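Local coordinates for protein leucyl aminopeptidase (Trypanosoma brucei brucei, PDB 5NTD) that probably removes N-terminal residues, leucine among them, from peptides as an M17 metallo-aminopeptidase, and binds two manganese ions and the inhibitor bestatin, at residues T24-F28 with D198-V202; V104-P108 with V122-L126; S147-I153 with F188-I194; A154-R159 with A203-Q207; L208-V213 with A317-C321. All coordinates share one frame; numbering follows the deposited sequence.

In the fold
From the N terminus, the edge strand holding 24-28 meets helix 196-214 in interaction 1, closing a loop of 169 residues. Within that loop lie interaction 2, the short connection from strand 99-107 to helix 120-131, which closes a loop of 13 residues, and, later in the chain, interaction 3, where the start of helix 150-158 meets the loop after strand 183-188. Interaction 4 joins the rest of helix 150-158 to helix 196-214, so its segments alternate with those of interactions 1 and 3. Interaction 5 opens after the others have closed: helix 196-214 runs on from the N-terminal six-stranded sheet and packs on helix 314-328 of the catalytic region.

Interaction 1: T24-F28 with D198-V202; sequences TNVCF and DLEAV
A single water joins strand to helix where no direct hydrogen bond does: water 1 accepts from the backbone N of F28 at 2.8 Å and donates to OE2 of E200 at 2.6 Å. Glutamate suits this place because its chain, extended beyond CG, reaches across to the strand, with CG 3.5 Å from the backbone O of V26 and OE2 near CB of C27, while the carboxylate reaches the water.

The apolar half of the contact belongs to F28 and L199, whose side chains cross at about a right angle. CB of L199 sits over one face of the F28 ring, displaced toward the rim, 3.8 Å from the ring centroid and 20° off its normal, a CH-pi contact. With CG of F28 anti to its carbonyl carbon (chi1 -55°), the ring is carried onto the helix. Here a helical layer meets the sheet of an alpha/beta fold: helix 196-214 covers strand 26-30, the edge strand of the N-terminal six-stranded sheet, and the segments 26-28 and 198-202 run roughly antiparallel (154°). A154 of helix 150-158 also touches F28, so the ring is packed by both helices.

Before the strand, T24 forms an ST turn, its OG1 accepting from the backbone N of V26 at 3.0 Å. The same hydroxyl is hydrogen-bonded to OE1 of Q207, while CG2 of T24 lies 4.0 Å from the backbone O of E200.

Interaction 2: V104-P108 with V122-L126; sequences VGEVP and VVTAL
Aliphatic packing carries the meeting of V107 and P108 with V122, V123 and L126. The P108 ring and V122 approach each other head-on, CD of the ring 3.6 Å from CG1 of V122, with CG2 of the same valine almost as near. One carbon of the ring thus rests against both branches of the valine. V107 divides its contacts: CG2 meets CD1 of L126 at 3.8 Å and CG2 of V123 at 4.0 Å, whereas CG1 comes no nearer to V122 than 4.5 Å from its CB. Setting CG2 of V107 anti to the carbonyl carbon turns this branch to the helix. The beta-branched valine fits an extended strand, and its CG2 arm lies against both V123 and L126.

The pair belongs to the alpha/beta layering of the N-terminal region, a domain of the macro clan: helix 120-131 lies against strand 99-107, and the segments 104-107 and 122-126 run nearly antiparallel (162°), with their axes 8.5 Å apart.

A second kind of contact sets side chain against backbone. CD1 of L126 lies 3.7 Å from the carbonyl carbon of G105, and CD2 is 4.0 Å from its CA. G105 has no side chain, and L126 can lie directly against its backbone. CD1 also touches the backbone O of E106 at 3.8 Å. E106 itself starts off away from the helix, and its side chain touches H53 and E80.

Interaction 3: S147-I153 with F188-I194; sequences SNAVLPI and FPEPPAI
Chi1 of -60° puts CG1 of V150 anti to the carbonyl carbon and, together with chi1 of -66° at F188, brings that methyl over the phenyl ring. It stands above the ring centre, 3.7 Å from the centroid and 9° off the normal, a CH-pi contact in which the flat phenyl takes a methyl on its face. CG1 also meets CB of P192 at 3.7 Å, while the other methyl, CG2, turns to CD1 of I194 at 3.8 Å. The backbone O of S147 approaches the edge of the same ring, and CG2 of I153 touches its CE1 at 3.7 Å.

This joins the start of helix 150-158 to the proline-rich loop leading from strand 183-188 to helix 196-214, within the alpha/beta layering of the N-terminal domain; L199 of that helix packs on F188 and V150.

Toward the exposed end, the short amide of N148 lets OD1 reach the loop backbone, where it receives a weak hydrogen bond from N of E190 at 3.4 Å. CD of P189 lies 3.4 Å from OD1 of N148. Water 3 links the segments, accepting from N of A193 at 2.9 Å and donating weakly to O of N148.

Interaction 4: A154-R159 with A203-Q207; sequences AAAVAR and ATSTQ
Q207 bridges to A158 with its amide, and its side chain can be followed outward from CB. CG, anti to the carbonyl carbon (chi1 -68°), passes 3.3 Å from the backbone O of A158, and the chain then continues extended to CD, 3.5 Å from the same oxygen. At the tip NE2 donates to O of A158 at 2.9 Å, with an N-H...O angle of 162°; the donor lies in the carbonyl plane, on a lone pair, and the acceptor stays close to the plane of the glutamine amide. NE2 is also hydrogen-bonded to OD1 of N25. The other tip atom, OE1, has Y22 OH and T24 OG1 as partners, which leaves the buried amide well satisfied and its rotation fixed. Glutamine suits the place since one planar group both gives and accepts.

Beside it the helices come close through small residues. CB of A158 touches CB of A203 at 3.6 Å and CB of T206 at 3.9 Å, and small methyls suit a place where the CA atoms of A158 and A203 are 5.0 Å apart. The methyl CG2 of T206 reaches NH1 of R159 at 3.8 Å; that arginine has its salt bridge to E437 and a hydrogen bond to the backbone O of T507. Such close, alanine-lined packing of two helices crossing at -42° belongs here to the helical layer on one face of the N-terminal alpha/beta sheet.

Interaction 5: L208-V213 with A317-C321; sequences LCQRLV and AAVFC
C321 and C209 meet at the middle of the contact, and their sulfurs take different directions. SG of C321, anti to its carbonyl carbon (chi1 -66°), points across to the other helix, 3.5 Å from the backbone N of C209. SG of C209 swings instead anti to its own N (chi1 -176°), which lays it against CB of A317 at 3.8 Å. Each thiol therefore packs on the partner helix, and cysteine, slim yet polarisable, suits a close approach of the helices, where the CA atoms of C209 and A317 are only 5.3 Å apart.

The larger side chains fill the flanks. L208 has CG on the side anti to its N, and this carbon stands 3.8 Å from SG of C321. In L212 CG takes the other setting, anti to the carbonyl carbon, so that CD1 reaches CD2 of F320 at 4.1 Å; the two side chains cross at about a right angle. The same CD1 methyl also lies near CB of A317. That small methyl receives CG2 of V213 as well, at 3.9 Å, so alanine allows three side chains of the opposite helix to gather round it.

The segments run roughly antiparallel (149°), axes 9.2 Å apart, and every touching residue is buried. P511 of helix 511-519 touches C209, A318 and C321, I228 of helix 222-236 covers L212 and F320, and C19 of helix 6-20 lies against L208 and L212. V213 touches H311, and its side chain is about 10 Å from bound bestatin; here helix 196-214 lies beside helix 314-328 in the catalytic region.

Interaction 1: T24-F28 with D198-V202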
# COMPACT_ATOMS: atom_id res chain seq x y z
N THR G 24 0.02 43.09 18.14
CA THR G 24 1.14 42.82 17.26
C THR G 24 2.47 43.35 17.79
O THR G 24 2.51 44.24 18.57
CB THR G 24 0.96 43.40 15.86
OG1 THR G 24 2.08 43.04 15.02
CG2 THR G 24 0.84 44.92 15.91
N ASN G 25 3.54 42.75 17.34
CA ASN G 25 4.90 43.17 17.67
C ASN G 25 5.47 44.13 16.62
O ASN G 25 6.63 44.53 16.70
CB ASN G 25 5.84 41.93 17.70
CG ASN G 25 5.92 41.27 16.32
OD1 ASN G 25 4.89 41.05 15.71
ND2 ASN G 25 7.11 41.00 15.83
N VAL G 26 4.69 44.43 15.60
CA VAL G 26 5.17 45.25 14.48
C VAL G 26 4.62 46.66 14.55
O VAL G 26 3.43 46.87 14.80
CB VAL G 26 4.78 44.64 13.11
CG1 VAL G 26 5.46 45.36 11.94
CG2 VAL G 26 5.16 43.16 13.06
N CYS G 27 5.48 47.63 14.31
CA CYS G 27 5.04 49.02 14.09
C CYS G 27 5.68 49.55 12.81
O CYS G 27 6.55 48.95 12.22
CB CYS G 27 5.38 49.93 15.27
SG CYS G 27 7.13 49.96 15.65
N PHE G 28 5.15 50.67 12.34
CA PHE G 28 5.48 51.21 11.02
C PHE G 28 5.79 52.69 11.12
O PHE G 28 5.09 53.45 11.78
CB PHE G 28 4.35 50.98 10.02
CG PHE G 28 3.95 49.54 9.92
CD1 PHE G 28 3.00 49.00 10.79
CD2 PHE G 28 4.58 48.70 8.99
CE1 PHE G 28 2.65 47.65 10.72
CE2 PHE G 28 4.21 47.37 8.91
CZ PHE G 28 3.25 46.84 9.79
N ASP G 198 -3.37 51.72 10.84
CA ASP G 198 -4.12 50.83 9.95
C ASP G 198 -3.26 49.61 9.54
O ASP G 198 -3.76 48.47 9.46
CB ASP G 198 -4.60 51.57 8.69
CG ASP G 198 -5.73 52.58 8.98
OD1 ASP G 198 -5.97 52.90 10.16
OD2 ASP G 198 -6.44 52.94 8.01
N LEU G 199 -1.99 49.87 9.23
CA LEU G 199 -1.05 48.79 8.91
C LEU G 199 -0.87 47.89 10.12
O LEU G 199 -0.80 46.66 10.00
CB LEU G 199 0.29 49.32 8.45
CG LEU G 199 0.25 50.03 7.10
CD1 LEU G 199 1.62 50.62 6.76
CD2 LEU G 199 -0.19 49.10 5.98
N GLU G 200 -0.84 48.47 11.31
CA GLU G 200 -0.79 47.65 12.54
C GLU G 200 -1.99 46.72 12.68
O GLU G 200 -1.84 45.55 13.05
CB GLU G 200 -0.73 48.49 13.81
CG GLU G 200 0.67 48.97 14.11
CD GLU G 200 0.74 49.70 15.43
OE1 GLU G 200 -0.02 49.37 16.38
OE2 GLU G 200 1.60 50.60 15.53
N ALA G 201 -3.15 47.22 12.37
CA ALA G 201 -4.39 46.41 12.43
C ALA G 201 -4.32 45.20 11.47
O ALA G 201 -4.68 44.08 11.83
CB ALA G 201 -5.61 47.23 12.11
N VAL G 202 -3.79 45.45 10.29
CA VAL G 202 -3.57 44.37 9.28
C VAL G 202 -2.57 43.32 9.78
O VAL G 202 -2.82 42.13 9.74
CB VAL G 202 -3.06 44.94 7.93
CG1 VAL G 202 -2.63 43.84 6.97
CG2 VAL G 202 -4.16 45.76 7.30
O HOH W 1 2.78 51.60 13.42

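Interaction 2: V104-P108 with V122-L126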
# COMPACT_ATOMS: atom_id res chain seq x y z
N VAL G 104 21.78 42.85 5.21
CA VAL G 104 21.23 43.28 3.91
C VAL G 104 20.54 42.06 3.25
O VAL G 104 21.11 40.96 3.27
CB VAL G 104 22.32 43.80 2.97
CG1 VAL G 104 21.75 44.15 1.63
CG2 VAL G 104 22.99 45.02 3.58
N GLY G 105 19.38 42.29 2.66
CA GLY G 105 18.66 41.27 1.90
C GLY G 105 18.18 41.77 0.58
O GLY G 105 17.59 42.83 0.50
N GLU G 106 18.46 41.00 -0.46
CA GLU G 106 18.12 41.37 -1.84
C GLU G 106 16.83 40.66 -2.28
O GLU G 106 16.78 39.44 -2.40
CB GLU G 106 19.26 41.11 -2.84
CG GLU G 106 19.00 41.66 -4.24
CD GLU G 106 20.10 41.33 -5.24
OE1 GLU G 106 21.29 41.51 -4.90
OE2 GLU G 106 19.78 40.87 -6.37
N VAL G 107 15.85 41.47 -2.60
CA VAL G 107 14.56 41.00 -3.15
C VAL G 107 14.63 40.90 -4.68
O VAL G 107 15.04 41.86 -5.34
CB VAL G 107 13.42 41.97 -2.79
CG1 VAL G 107 12.07 41.43 -3.26
CG2 VAL G 107 13.40 42.22 -1.29
N PRO G 108 14.25 39.76 -5.27
CA PRO G 108 14.17 39.72 -6.73
C PRO G 108 13.14 40.68 -7.32
O PRO G 108 12.17 41.07 -6.66
CB PRO G 108 13.78 38.28 -7.03
CG PRO G 108 13.03 37.86 -5.84
CD PRO G 108 13.72 38.53 -4.68
N VAL G 122 9.56 36.81 -0.68
CA VAL G 122 11.01 36.88 -0.40
C VAL G 122 11.31 37.84 0.75
O VAL G 122 12.16 37.58 1.58
CB VAL G 122 11.82 37.24 -1.63
CG1 VAL G 122 13.29 37.35 -1.28
CG2 VAL G 122 11.63 36.18 -2.70
N VAL G 123 10.57 38.93 0.81
CA VAL G 123 10.71 39.88 1.93
C VAL G 123 10.59 39.12 3.26
O VAL G 123 11.42 39.25 4.14
CB VAL G 123 9.68 41.04 1.88
CG1 VAL G 123 9.72 41.89 3.13
CG2 VAL G 123 9.95 41.93 0.66
N THR G 124 9.53 38.34 3.37
CA THR G 124 9.29 37.52 4.57
C THR G 124 10.51 36.62 4.88
O THR G 124 11.01 36.60 5.99
CB THR G 124 8.03 36.65 4.43
OG1 THR G 124 6.89 37.51 4.35
CG2 THR G 124 7.87 35.72 5.62
N ALA G 125 10.97 35.92 3.87
CA ALA G 125 12.10 34.96 4.05
C ALA G 125 13.39 35.69 4.47
O ALA G 125 14.12 35.27 5.35
CB ALA G 125 12.33 34.17 2.78
N LEU G 126 13.66 36.82 3.83
CA LEU G 126 14.85 37.64 4.16
C LEU G 126 14.83 38.14 5.61
O LEU G 126 15.81 38.04 6.35
CB LEU G 126 14.97 38.82 3.25
CG LEU G 126 15.21 38.46 1.79
CD1 LEU G 126 15.07 39.71 0.96
CD2 LEU G 126 16.59 37.84 1.59

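Interaction 3: S147-I153 with F188-I194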
# COMPACT_ATOMS: atom_id res chain seq x y z
N SER G 147 10.93 49.28 -0.54
CA SER G 147 9.67 49.26 -1.29
C SER G 147 8.68 50.14 -0.59
O SER G 147 8.69 50.25 0.63
CB SER G 147 9.09 47.84 -1.40
OG SER G 147 7.74 47.85 -1.87
N ASN G 148 7.81 50.76 -1.38
CA ASN G 148 6.65 51.53 -0.83
C ASN G 148 5.34 50.76 -0.97
O ASN G 148 4.27 51.33 -0.86
CB ASN G 148 6.53 52.91 -1.50
CG ASN G 148 7.58 53.89 -0.99
OD1 ASN G 148 7.57 54.28 0.19
ND2 ASN G 148 8.52 54.24 -1.86
N ALA G 149 5.43 49.46 -1.25
CA ALA G 149 4.22 48.62 -1.42
C ALA G 149 3.77 48.23 -0.02
O ALA G 149 3.98 47.12 0.45
CB ALA G 149 4.50 47.41 -2.28
N VAL G 150 3.14 49.18 0.64
CA VAL G 150 3.01 49.12 2.11
C VAL G 150 2.17 47.96 2.63
O VAL G 150 2.50 47.35 3.63
CB VAL G 150 2.54 50.44 2.74
CG1 VAL G 150 3.54 51.55 2.41
CG2 VAL G 150 1.15 50.83 2.27
N LEU G 151 1.08 47.67 1.96
CA LEU G 151 0.17 46.59 2.43
C LEU G 151 0.83 45.20 2.34
O LEU G 151 0.88 44.48 3.33
CB LEU G 151 -1.18 46.58 1.71
CG LEU G 151 -2.17 45.68 2.47
CD1 LEU G 151 -3.19 46.53 3.18
CD2 LEU G 151 -2.86 44.71 1.54
N PRO G 152 1.31 44.81 1.15
CA PRO G 152 1.96 43.50 1.08
C PRO G 152 3.18 43.38 1.98
O PRO G 152 3.41 42.31 2.55
CB PRO G 152 2.35 43.35 -0.39
CG PRO G 152 2.24 44.69 -0.98
CD PRO G 152 1.23 45.44 -0.17
N ILE G 153 3.93 44.46 2.13
CA ILE G 153 5.11 44.45 3.03
C ILE G 153 4.67 44.31 4.47
O ILE G 153 5.27 43.57 5.23
CB ILE G 153 6.06 45.64 2.85
CG1 ILE G 153 7.15 45.27 1.84
CG2 ILE G 153 6.81 45.92 4.14
CD1 ILE G 153 6.84 45.65 0.45
N PHE G 188 9.59 52.54 6.19
CA PHE G 188 9.38 52.76 4.72
C PHE G 188 10.18 53.97 4.26
O PHE G 188 10.52 54.83 5.07
CB PHE G 188 7.92 53.00 4.39
CG PHE G 188 7.03 51.80 4.63
CD1 PHE G 188 7.14 50.67 3.82
CD2 PHE G 188 6.09 51.80 5.67
CE1 PHE G 188 6.32 49.56 4.03
CE2 PHE G 188 5.29 50.68 5.90
CZ PHE G 188 5.40 49.57 5.08
N PRO G 189 10.49 54.06 2.97
CA PRO G 189 11.15 55.27 2.46
C PRO G 189 10.33 56.57 2.63
O PRO G 189 10.86 57.59 3.02
CB PRO G 189 11.33 54.98 0.96
CG PRO G 189 11.24 53.49 0.86
CD PRO G 189 10.23 53.09 1.90
N GLU G 190 9.04 56.48 2.34
CA GLU G 190 8.12 57.61 2.40
C GLU G 190 7.05 57.34 3.42
O GLU G 190 6.77 56.17 3.74
CB GLU G 190 7.44 57.81 1.05
CG GLU G 190 8.35 58.02 -0.16
CD GLU G 190 9.18 59.30 -0.03
OE1 GLU G 190 8.89 60.16 0.83
OE2 GLU G 190 10.12 59.50 -0.80
N PRO G 191 6.36 58.40 3.90
CA PRO G 191 5.20 58.15 4.77
C PRO G 191 4.21 57.21 4.06
O PRO G 191 3.93 57.40 2.90
CB PRO G 191 4.60 59.54 4.95
CG PRO G 191 5.75 60.47 4.78
CD PRO G 191 6.63 59.84 3.75
N PRO G 192 3.76 56.16 4.73
CA PRO G 192 3.01 55.17 4.02
C PRO G 192 1.66 55.72 3.56
O PRO G 192 0.95 56.38 4.33
CB PRO G 192 2.83 54.05 5.06
CG PRO G 192 2.96 54.73 6.37
CD PRO G 192 3.99 55.78 6.13
N ALA G 193 1.28 55.32 2.36
CA ALA G 193 -0.06 55.66 1.82
C ALA G 193 -1.21 55.21 2.72
O ALA G 193 -2.27 55.83 2.78
CB ALA G 193 -0.24 55.07 0.44
N ILE G 194 -1.01 54.11 3.41
CA ILE G 194 -1.99 53.62 4.41
C ILE G 194 -1.42 53.99 5.76
O ILE G 194 -0.25 53.71 6.03
CB ILE G 194 -2.22 52.09 4.29
CG1 ILE G 194 -2.87 51.77 2.94
CG2 ILE G 194 -3.08 51.54 5.42
CD1 ILE G 194 -2.66 50.34 2.49
O HOH W 2 5.55 54.41 1.67
O HOH W 3 2.97 54.19 0.28

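Interaction 4: A154-R159 with A203-Q207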
# COMPACT_ATOMS: atom_id res chain seq x y z
N ALA G 154 3.60 44.99 4.83
CA ALA G 154 3.11 44.90 6.22
C ALA G 154 2.76 43.46 6.60
O ALA G 154 3.12 42.98 7.66
CB ALA G 154 1.91 45.79 6.41
N ALA G 155 2.01 42.81 5.74
CA ALA G 155 1.61 41.42 5.96
C ALA G 155 2.85 40.48 5.95
O ALA G 155 2.94 39.57 6.72
CB ALA G 155 0.57 40.99 4.92
N ALA G 156 3.77 40.77 5.04
CA ALA G 156 4.97 39.97 4.87
C ALA G 156 5.83 39.98 6.11
O ALA G 156 6.35 38.95 6.52
CB ALA G 156 5.78 40.46 3.69
N VAL G 157 5.94 41.14 6.71
CA VAL G 157 6.72 41.29 7.95
C VAL G 157 5.96 40.74 9.15
O VAL G 157 6.53 40.10 10.03
CB VAL G 157 7.11 42.75 8.21
CG1 VAL G 157 7.78 42.91 9.56
CG2 VAL G 157 8.06 43.21 7.11
N ALA G 158 4.66 40.96 9.16
CA ALA G 158 3.79 40.36 10.19
C ALA G 158 3.95 38.82 10.28
O ALA G 158 3.97 38.24 11.36
CB ALA G 158 2.33 40.69 9.93
N ARG G 159 4.11 38.18 9.14
CA ARG G 159 4.16 36.69 9.09
C ARG G 159 5.57 36.13 9.23
O ARG G 159 5.76 34.93 9.27
CB ARG G 159 3.45 36.12 7.83
CG ARG G 159 4.22 36.17 6.52
CD ARG G 159 3.41 35.56 5.39
NE ARG G 159 2.76 36.54 4.52
CZ ARG G 159 1.45 36.83 4.51
NH1 ARG G 159 0.60 36.27 5.37
NH2 ARG G 159 0.97 37.70 3.64
N ALA G 203 -1.45 43.82 10.26
CA ALA G 203 -0.40 42.94 10.80
C ALA G 203 -0.91 42.14 11.97
O ALA G 203 -0.63 40.94 12.12
CB ALA G 203 0.80 43.73 11.22
N THR G 204 -1.71 42.79 12.79
CA THR G 204 -2.33 42.12 13.96
C THR G 204 -3.21 40.94 13.50
O THR G 204 -3.18 39.86 14.10
CB THR G 204 -3.15 43.12 14.81
OG1 THR G 204 -2.26 44.16 15.22
CG2 THR G 204 -3.77 42.44 16.05
N SER G 205 -4.03 41.18 12.48
CA SER G 205 -4.93 40.15 11.96
C SER G 205 -4.16 38.98 11.31
O SER G 205 -4.52 37.83 11.46
CB SER G 205 -5.93 40.72 10.99
OG SER G 205 -7.07 41.22 11.69
N THR G 206 -3.09 39.30 10.58
CA THR G 206 -2.22 38.27 10.02
C THR G 206 -1.67 37.35 11.13
O THR G 206 -1.67 36.13 11.01
CB THR G 206 -1.04 38.87 9.28
OG1 THR G 206 -1.54 39.63 8.17
CG2 THR G 206 -0.09 37.78 8.74
N GLN G 207 -1.23 37.98 12.22
CA GLN G 207 -0.60 37.28 13.35
C GLN G 207 -1.59 36.55 14.25
O GLN G 207 -1.30 35.48 14.74
CB GLN G 207 0.25 38.20 14.17
CG GLN G 207 1.46 38.67 13.39
CD GLN G 207 2.33 39.63 14.17
OE1 GLN G 207 1.87 40.28 15.12
NE2 GLN G 207 3.58 39.76 13.75

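Interaction 5: L208-V213 with A317-C321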
# COMPACT_ATOMS: atom_id res chain seq x y z
N LEU G 208 -2.76 37.12 14.43
CA LEU G 208 -3.83 36.41 15.16
C LEU G 208 -4.23 35.15 14.37
O LEU G 208 -4.43 34.10 14.93
CB LEU G 208 -5.05 37.29 15.38
CG LEU G 208 -6.23 36.61 16.06
CD1 LEU G 208 -5.85 36.04 17.41
CD2 LEU G 208 -7.38 37.61 16.24
N CYS G 209 -4.39 35.32 13.07
CA CYS G 209 -4.73 34.23 12.16
C CYS G 209 -3.68 33.13 12.26
O CYS G 209 -3.98 31.96 12.48
CB CYS G 209 -4.84 34.73 10.75
SG CYS G 209 -5.37 33.47 9.55
N GLN G 210 -2.43 33.57 12.22
CA GLN G 210 -1.28 32.66 12.42
C GLN G 210 -1.36 31.92 13.74
O GLN G 210 -1.13 30.70 13.82
CB GLN G 210 0.02 33.43 12.33
CG GLN G 210 1.24 32.56 12.21
CD GLN G 210 2.52 33.34 12.50
OE1 GLN G 210 3.33 33.57 11.62
NE2 GLN G 210 2.71 33.71 13.76
N ARG G 211 -1.72 32.65 14.77
CA ARG G 211 -1.79 32.09 16.14
C ARG G 211 -2.82 30.99 16.21
O ARG G 211 -2.59 29.91 16.76
CB ARG G 211 -2.11 33.19 17.15
CG ARG G 211 -2.03 32.74 18.60
CD ARG G 211 -2.24 33.89 19.59
NE ARG G 211 -2.15 33.38 20.94
CZ ARG G 211 -1.01 33.04 21.55
NH1 ARG G 211 0.17 33.22 20.96
NH2 ARG G 211 -1.06 32.49 22.77
N LEU G 212 -3.99 31.29 15.68
CA LEU G 212 -5.13 30.36 15.73
C LEU G 212 -4.80 29.05 14.95
O LEU G 212 -5.11 27.95 15.39
CB LEU G 212 -6.40 30.99 15.18
CG LEU G 212 -6.94 32.20 15.98
CD1 LEU G 212 -7.98 32.91 15.17
CD2 LEU G 212 -7.53 31.78 17.31
N VAL G 213 -4.16 29.23 13.81
CA VAL G 213 -3.82 28.11 12.93
C VAL G 213 -2.70 27.24 13.53
O VAL G 213 -2.82 26.03 13.61
CB VAL G 213 -3.49 28.61 11.52
CG1 VAL G 213 -3.06 27.45 10.62
CG2 VAL G 213 -4.72 29.26 10.92
N ALA G 317 -10.24 30.93 10.40
CA ALA G 317 -9.35 31.94 10.94
C ALA G 317 -9.20 33.10 9.96
O ALA G 317 -9.19 34.26 10.37
CB ALA G 317 -7.98 31.36 11.27
N ALA G 318 -9.09 32.77 8.69
CA ALA G 318 -8.91 33.78 7.67
C ALA G 318 -10.12 34.76 7.61
O ALA G 318 -9.95 35.96 7.66
CB ALA G 318 -8.70 33.15 6.31
N VAL G 319 -11.32 34.20 7.51
CA VAL G 319 -12.52 35.03 7.46
C VAL G 319 -12.75 35.76 8.79
O VAL G 319 -13.16 36.91 8.81
CB VAL G 319 -13.79 34.27 7.05
CG1 VAL G 319 -13.62 33.71 5.65
CG2 VAL G 319 -14.17 33.18 8.03
N PHE G 320 -12.47 35.09 9.88
CA PHE G 320 -12.60 35.71 11.20
C PHE G 320 -11.74 36.95 11.30
O PHE G 320 -12.18 38.01 11.71
CB PHE G 320 -12.23 34.74 12.31
CG PHE G 320 -12.32 35.34 13.68
CD1 PHE G 320 -13.51 35.88 14.14
CD2 PHE G 320 -11.22 35.35 14.54
CE1 PHE G 320 -13.61 36.41 15.42
CE2 PHE G 320 -11.31 35.88 15.82
CZ PHE G 320 -12.51 36.43 16.26
N CYS G 321 -10.47 36.81 10.94
CA CYS G 321 -9.51 37.91 11.10
C CYS G 321 -9.73 39.01 10.06
O CYS G 321 -9.51 40.19 10.34
CB CYS G 321 -8.10 37.40 11.11
SG CYS G 321 -7.73 36.35 12.55